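Local coordinates for regulatory protein PcrH (Pseudomonas aeruginosa, PDB 2XCB) that binds the chaperone-binding region of the type III translocator PopD and probably acts as its secretion chaperone through a fold of tetratricopeptide-like helices, at residues Q70-Y75 against E94-L99. Numbering follows the deposited sequence.
Sequences QALQSY and ECHLQL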
loop_
_atom_site.group_PDB
_atom_site.type_symbol
_atom_site.label_atom_id
_atom_site.label_comp_id
_atom_site.label_asym_id
_atom_site.label_seq_id
_atom_site.Cartn_x
_atom_site.Cartn_y
_atom_site.Cartn_z
ATOM N N GLN A 70 9.309 -4.856 -20.032
ATOM C CA GLN A 70 8.907 -5.232 -18.646
ATOM C C GLN A 70 7.406 -5.482 -18.546
ATOM O O GLN A 70 6.981 -6.382 -17.793
ATOM C CB GLN A 70 9.297 -4.159 -17.653
ATOM C CG GLN A 70 10.804 -3.972 -17.586
ATOM C CD GLN A 70 11.165 -3.008 -16.445
ATOM O OE1 GLN A 70 10.564 -3.069 -15.392
ATOM N NE2 GLN A 70 12.108 -2.127 -16.664
ATOM N N ALA A 71 6.611 -4.753 -19.350
ATOM C CA ALA A 71 5.151 -4.992 -19.431
ATOM C C ALA A 71 4.921 -6.375 -19.981
ATOM O O ALA A 71 4.149 -7.150 -19.417
ATOM C CB ALA A 71 4.408 -3.910 -20.311
ATOM N N LEU A 72 5.711 -6.774 -20.996
ATOM C CA LEU A 72 5.489 -8.101 -21.544
ATOM C C LEU A 72 5.754 -9.200 -20.450
ATOM O O LEU A 72 5.017 -10.144 -20.411
ATOM C CB LEU A 72 6.395 -8.363 -22.761
ATOM C CG LEU A 72 6.024 -7.677 -24.079
ATOM C CD1 LEU A 72 7.208 -7.803 -25.037
ATOM C CD2 LEU A 72 4.868 -8.447 -24.652
ATOM N N GLN A 73 6.834 -9.076 -19.670
ATOM C CA GLN A 73 7.130 -10.072 -18.596
ATOM C C GLN A 73 5.946 -10.240 -17.632
ATOM O O GLN A 73 5.586 -11.352 -17.272
ATOM C CB GLN A 73 8.370 -9.701 -17.817
ATOM C CG GLN A 73 9.558 -9.627 -18.780
ATOM C CD GLN A 73 10.848 -9.281 -18.102
ATOM O OE1 GLN A 73 11.058 -8.168 -17.617
ATOM N NE2 GLN A 73 11.727 -10.266 -18.031
ATOM N N SER A 74 5.321 -9.131 -17.269
ATOM C CA SER A 74 4.181 -9.204 -16.323
ATOM C C SER A 74 2.900 -9.830 -16.922
ATOM O O SER A 74 2.150 -10.645 -16.282
ATOM C CB SER A 74 3.907 -7.784 -15.811
ATOM O OG SER A 74 3.060 -7.887 -14.664
ATOM N N TYR A 75 2.605 -9.394 -18.151
ATOM C CA TYR A 75 1.535 -9.957 -18.932
ATOM C C TYR A 75 1.786 -11.425 -19.196
ATOM O O TYR A 75 0.884 -12.226 -19.122
ATOM C CB TYR A 75 1.440 -9.206 -20.273
ATOM C CG TYR A 75 0.931 -7.773 -20.176
ATOM C CD1 TYR A 75 0.010 -7.401 -19.202
ATOM C CD2 TYR A 75 1.236 -6.825 -21.200
ATOM C CE1 TYR A 75 -0.493 -6.112 -19.121
ATOM C CE2 TYR A 75 0.753 -5.536 -21.139
ATOM C CZ TYR A 75 -0.151 -5.193 -20.113
ATOM O OH TYR A 75 -0.630 -3.913 -20.079
ATOM N N GLU A 94 -0.244 -5.210 -28.092
ATOM C CA GLU A 94 0.094 -3.782 -28.218
ATOM C C GLU A 94 1.564 -3.420 -27.952
ATOM O O GLU A 94 2.197 -2.545 -28.657
ATOM C CB GLU A 94 -0.775 -2.948 -27.298
ATOM C CG GLU A 94 -2.249 -2.992 -27.699
ATOM C CD GLU A 94 -3.101 -2.234 -26.719
ATOM O OE1 GLU A 94 -4.111 -1.688 -27.206
ATOM O OE2 GLU A 94 -2.744 -2.161 -25.487
ATOM N N CYS A 95 2.125 -4.057 -26.916
ATOM C CA CYS A 95 3.515 -3.839 -26.566
ATOM C C CYS A 95 4.371 -4.407 -27.698
ATOM O O CYS A 95 5.333 -3.761 -28.048
ATOM C CB CYS A 95 3.929 -4.533 -25.229
ATOM S SG CYS A 95 2.938 -3.878 -23.779
ATOM N N HIS A 96 4.052 -5.592 -28.229
ATOM C CA HIS A 96 4.879 -6.130 -29.295
ATOM C C HIS A 96 4.904 -5.174 -30.494
ATOM O O HIS A 96 5.920 -4.984 -31.158
ATOM C CB HIS A 96 4.327 -7.472 -29.753
ATOM C CG HIS A 96 4.656 -8.623 -28.852
ATOM N ND1 HIS A 96 5.944 -8.957 -28.511
ATOM C CD2 HIS A 96 3.853 -9.481 -28.176
ATOM C CE1 HIS A 96 5.934 -10.046 -27.753
ATOM N NE2 HIS A 96 4.674 -10.388 -27.539
ATOM N N LEU A 97 3.756 -4.589 -30.776
ATOM C CA LEU A 97 3.587 -3.658 -31.902
ATOM C C LEU A 97 4.466 -2.440 -31.698
ATOM O O LEU A 97 5.283 -2.078 -32.571
ATOM C CB LEU A 97 2.103 -3.244 -31.970
ATOM C CG LEU A 97 1.194 -3.644 -33.118
ATOM C CD1 LEU A 97 0.067 -2.557 -33.263
ATOM C CD2 LEU A 97 2.001 -3.746 -34.440
ATOM N N GLN A 98 4.420 -1.864 -30.497
ATOM C CA GLN A 98 5.284 -0.699 -30.216
ATOM C C GLN A 98 6.765 -1.072 -30.250
ATOM O O GLN A 98 7.632 -0.220 -30.553
ATOM C CB GLN A 98 4.862 0.073 -28.943
ATOM C CG GLN A 98 3.452 0.686 -29.018
ATOM C CD GLN A 98 3.138 1.464 -30.342
ATOM O OE1 GLN A 98 3.762 2.493 -30.637
ATOM N NE2 GLN A 98 2.156 0.953 -31.132
ATOM N N LEU A 99 7.073 -2.348 -30.081
ATOM C CA LEU A 99 8.479 -2.786 -30.223
ATOM C C LEU A 99 8.828 -3.144 -31.644
ATOM O O LEU A 99 9.977 -3.482 -31.928
ATOM C CB LEU A 99 8.829 -4.001 -29.287
ATOM C CG LEU A 99 9.271 -3.760 -27.812
ATOM C CD1 LEU A 99 8.574 -2.604 -27.369
ATOM C CD2 LEU A 99 8.938 -4.978 -26.867
#
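Leu72 and Cys95 meet where helices 68-81 and 87-98 pack antiparallel, as neighbouring helices do in the tetratricopeptide-repeat (TPR) fold typical of class II secretion chaperones. The axes of the two short segments come within 10.0 Å, their N-to-C directions 156° apart, and no hydrogen bond joins the two segments, so the seam is held by side-chain packing. Leu72 does most of it: its branched end fans out over the opposing helix. Leu72 CG rests on Cys95 CB at 3.9 Å, while Leu72 CD1 meets Leu99 CD2 tip to tip at 3.8 Å, just past the end of helix 87-98. A CH-pi contact uses the other methyl, with Leu72 CD2 3.7 Å from the centroid of the His96 ring and 20° off its normal. The imidazole thus offers a flat face to a leucine methyl; beyond the pair, His96 also touches Ala105 of helix 102-117.

Deeper in, Cys95 suits a buried place that needs a small, polarisable side chain. Chi1 of -61° sets its sulfur beside the backbone N and anti to the carbonyl carbon, where it reaches Ala71 and Tyr75. Ala71 CB, short enough to let it in, lies 3.8 Å from Cys95 SG. Tyr75, one turn further along, packs on an apolar side chain of the bound PopD peptide, linking this seam to the binding surface. Tyrosine suits its place because its hydroxyl, at the far end of the ring, is hydrogen-bonded to Gln63 OE1 of helix 52-64, while the ring edge makes a sulfur-aromatic contact: Cys95 SG lies near the ring plane, 3.8 Å from Tyr75 CE2.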